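PDB 4IRT: uncharacterized protein from Bacteroides ovatus, which is of unknown function but carries a BNR repeat-like domain and is a putative neuraminidase, which would release sialic acid from glycans. Local coordinates for residues Q294-Q299 with Y328-E333. Sequence-based numbering, arbitrary orientation.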
loop_
_atom_site.group_PDB
_atom_site.type_symbol
_atom_site.label_atom_id
_atom_site.label_comp_id
_atom_site.label_asym_id
_atom_site.label_seq_id
_atom_site.Cartn_x
_atom_site.Cartn_y
_atom_site.Cartn_z
ATOM N N GLN A 294 15.117 -8.936 -11.537
ATOM C CA GLN A 294 13.904 -9.617 -11.980
ATOM C C GLN A 294 13.659 -10.834 -11.058
ATOM O O GLN A 294 14.570 -11.608 -10.768
ATOM C CB GLN A 294 14.067 -10.077 -13.406
ATOM C CG GLN A 294 12.847 -10.779 -14.000
ATOM C CD GLN A 294 13.074 -11.182 -15.451
ATOM O OE1 GLN A 294 13.852 -10.549 -16.167
ATOM N NE2 GLN A 294 12.359 -12.211 -15.895
ATOM N N ILE A 295 12.421 -10.993 -10.634
ATOM C CA ILE A 295 12.074 -11.931 -9.586
ATOM C C ILE A 295 11.695 -13.290 -10.143
ATOM O O ILE A 295 12.155 -14.301 -9.615
ATOM C CB ILE A 295 10.894 -11.420 -8.723
ATOM C CG1 ILE A 295 11.135 -10.005 -8.221
ATOM C CG2 ILE A 295 10.625 -12.372 -7.558
ATOM C CD1 ILE A 295 12.386 -9.804 -7.399
ATOM N N THR A 296 10.852 -13.350 -11.163
ATOM C CA THR A 296 10.471 -14.673 -11.723
ATOM C C THR A 296 10.727 -14.698 -13.225
ATOM O O THR A 296 11.180 -13.714 -13.778
ATOM C CB THR A 296 9.033 -15.132 -11.342
ATOM O OG1 THR A 296 8.070 -14.332 -11.997
ATOM C CG2 THR A 296 8.781 -15.065 -9.828
ATOM N N ASP A 297 10.524 -15.843 -13.858
ATOM C CA ASP A 297 10.699 -15.967 -15.293
ATOM C C ASP A 297 9.356 -16.377 -15.876
ATOM O O ASP A 297 9.150 -17.519 -16.281
ATOM C CB ASP A 297 11.799 -16.989 -15.652
ATOM C CG ASP A 297 12.080 -17.044 -17.165
ATOM O OD1 ASP A 297 11.877 -16.026 -17.884
ATOM O OD2 ASP A 297 12.509 -18.116 -17.656
ATOM N N ARG A 298 8.422 -15.441 -15.861
ATOM C CA ARG A 298 7.084 -15.680 -16.397
ATOM C C ARG A 298 7.147 -15.928 -17.904
ATOM O O ARG A 298 7.969 -15.350 -18.588
ATOM C CB ARG A 298 6.182 -14.467 -16.131
ATOM C CG ARG A 298 6.076 -14.019 -14.689
ATOM C CD ARG A 298 5.074 -12.886 -14.509
ATOM N NE ARG A 298 3.721 -13.412 -14.697
ATOM C CZ ARG A 298 2.960 -13.273 -15.786
ATOM N NH1 ARG A 298 3.328 -12.521 -16.820
ATOM N NH2 ARG A 298 1.775 -13.873 -15.820
ATOM N N GLN A 299 6.220 -16.747 -18.396
ATOM C CA GLN A 299 6.090 -17.132 -19.799
ATOM C C GLN A 299 4.876 -16.533 -20.516
ATOM O O GLN A 299 4.830 -16.523 -21.748
ATOM C CB GLN A 299 5.892 -18.661 -19.860
ATOM C CG GLN A 299 7.051 -19.459 -19.297
ATOM C CD GLN A 299 8.332 -19.075 -20.003
ATOM O OE1 GLN A 299 8.494 -19.369 -21.186
ATOM N NE2 GLN A 299 9.221 -18.361 -19.304
ATOM N N TYR A 328 8.930 -11.542 -0.956
ATOM C CA TYR A 328 8.223 -10.833 -2.026
ATOM C C TYR A 328 6.908 -11.554 -2.306
ATOM O O TYR A 328 6.885 -12.695 -2.779
ATOM C CB TYR A 328 9.129 -10.836 -3.245
ATOM C CG TYR A 328 8.780 -9.904 -4.391
ATOM C CD1 TYR A 328 7.724 -10.190 -5.248
ATOM C CD2 TYR A 328 9.567 -8.772 -4.662
ATOM C CE1 TYR A 328 7.424 -9.373 -6.298
ATOM C CE2 TYR A 328 9.267 -7.942 -5.719
ATOM C CZ TYR A 328 8.189 -8.245 -6.522
ATOM O OH TYR A 328 7.927 -7.434 -7.603
ATOM N N ILE A 329 5.799 -10.883 -1.985
ATOM C CA ILE A 329 4.475 -11.476 -2.015
ATOM C C ILE A 329 3.714 -11.042 -3.280
ATOM O O ILE A 329 3.700 -9.845 -3.637
ATOM C CB ILE A 329 3.670 -11.105 -0.764
ATOM C CG1 ILE A 329 4.463 -11.390 0.515
ATOM C CG2 ILE A 329 2.359 -11.871 -0.743
ATOM C CD1 ILE A 329 4.822 -12.856 0.711
ATOM N N PHE A 330 3.171 -12.024 -3.996
ATOM C CA PHE A 330 2.494 -11.792 -5.241
ATOM C C PHE A 330 1.368 -12.805 -5.504
ATOM O O PHE A 330 1.048 -13.619 -4.655
ATOM C CB PHE A 330 3.501 -11.765 -6.381
ATOM C CG PHE A 330 4.110 -13.090 -6.721
ATOM C CD1 PHE A 330 5.169 -13.606 -5.978
ATOM C CD2 PHE A 330 3.688 -13.798 -7.853
ATOM C CE1 PHE A 330 5.788 -14.787 -6.353
ATOM C CE2 PHE A 330 4.285 -14.993 -8.200
ATOM C CZ PHE A 330 5.325 -15.503 -7.436
ATOM N N ARG A 331 0.744 -12.674 -6.663
ATOM C CA ARG A 331 -0.306 -13.608 -7.094
ATOM C C ARG A 331 -0.257 -13.624 -8.602
ATOM O O ARG A 331 -0.250 -12.563 -9.238
ATOM C CB ARG A 331 -1.647 -13.136 -6.539
ATOM C CG ARG A 331 -2.908 -13.838 -7.059
ATOM C CD ARG A 331 -3.421 -13.255 -8.361
ATOM N NE ARG A 331 -3.898 -11.900 -8.166
ATOM C CZ ARG A 331 -4.177 -11.029 -9.130
ATOM N NH1 ARG A 331 -4.003 -11.316 -10.423
ATOM N NH2 ARG A 331 -4.661 -9.855 -8.785
ATOM N N ASP A 332 -0.291 -14.816 -9.189
ATOM C CA ASP A 332 -0.064 -14.970 -10.632
ATOM C C ASP A 332 -0.984 -16.046 -11.199
ATOM O O ASP A 332 -1.016 -17.171 -10.696
ATOM C CB ASP A 332 1.423 -15.316 -10.848
ATOM C CG ASP A 332 1.900 -15.186 -12.315
ATOM O OD1 ASP A 332 1.114 -15.346 -13.280
ATOM O OD2 ASP A 332 3.137 -14.985 -12.470
ATOM N N GLU A 333 -1.717 -15.708 -12.258
ATOM C CA GLU A 333 -2.492 -16.713 -13.010
ATOM C C GLU A 333 -1.666 -17.932 -13.424
ATOM O O GLU A 333 -2.187 -19.063 -13.463
ATOM C CB GLU A 333 -3.113 -16.121 -14.270
ATOM C CG GLU A 333 -4.412 -15.381 -14.011
ATOM C CD GLU A 333 -5.199 -15.075 -15.288
ATOM O OE1 GLU A 333 -4.855 -15.607 -16.375
ATOM O OE2 GLU A 333 -6.157 -14.282 -15.189
HETATM O O HOH W 1 5.587 -15.596 -11.475
#
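I295 lays CG1 over one face of the Y328 ring, toward its rim, in a CH-pi contact with CG1 3.9 Å from the ring centroid. A chi1 of -51° sets this CG1 beside the backbone N of I295 and over the ring, while I295 CD1 lies 4.0 Å from Y328 CE2. The phenol is fixed at its far end, where Y328 OH hydrogen-bonds to R281 O. T296 adds both halves of its side chain: CG2 approaches F330 CZ at 4.2 Å, and OG1 shares a water with D332, the water donating to D332 OD2. R298, its chain bent at chi3 (71°), meets D332 from the opposite direction in a side-on, two-pronged salt bridge. R298 NE donates to D332 OD2 at 2.8 Å and R298 NH2 to D332 OD1 at 3.0 Å, both nearly straight. Both oxygens lie in the guanidinium plane, but the nitrogens stand out of the carboxylate plane on its syn sides, the two planes being tilted by 29°. R298 NH1 turns to the carbonyls of P278 and T300, which gives every guanidinium nitrogen of this buried pair an acceptor, and D332 OD1 also accepts from the backbone N of E334. A methionine in place of R298 would probably leave the D332 carboxylate without its countercharge and the P278 and T300 carbonyls without this donor. The contact joins the loop leaving outer strand 290-294 of one four-stranded antiparallel sheet to strand 325-330 and its following turn in the next, a blade-to-blade interface typical of a beta-propeller.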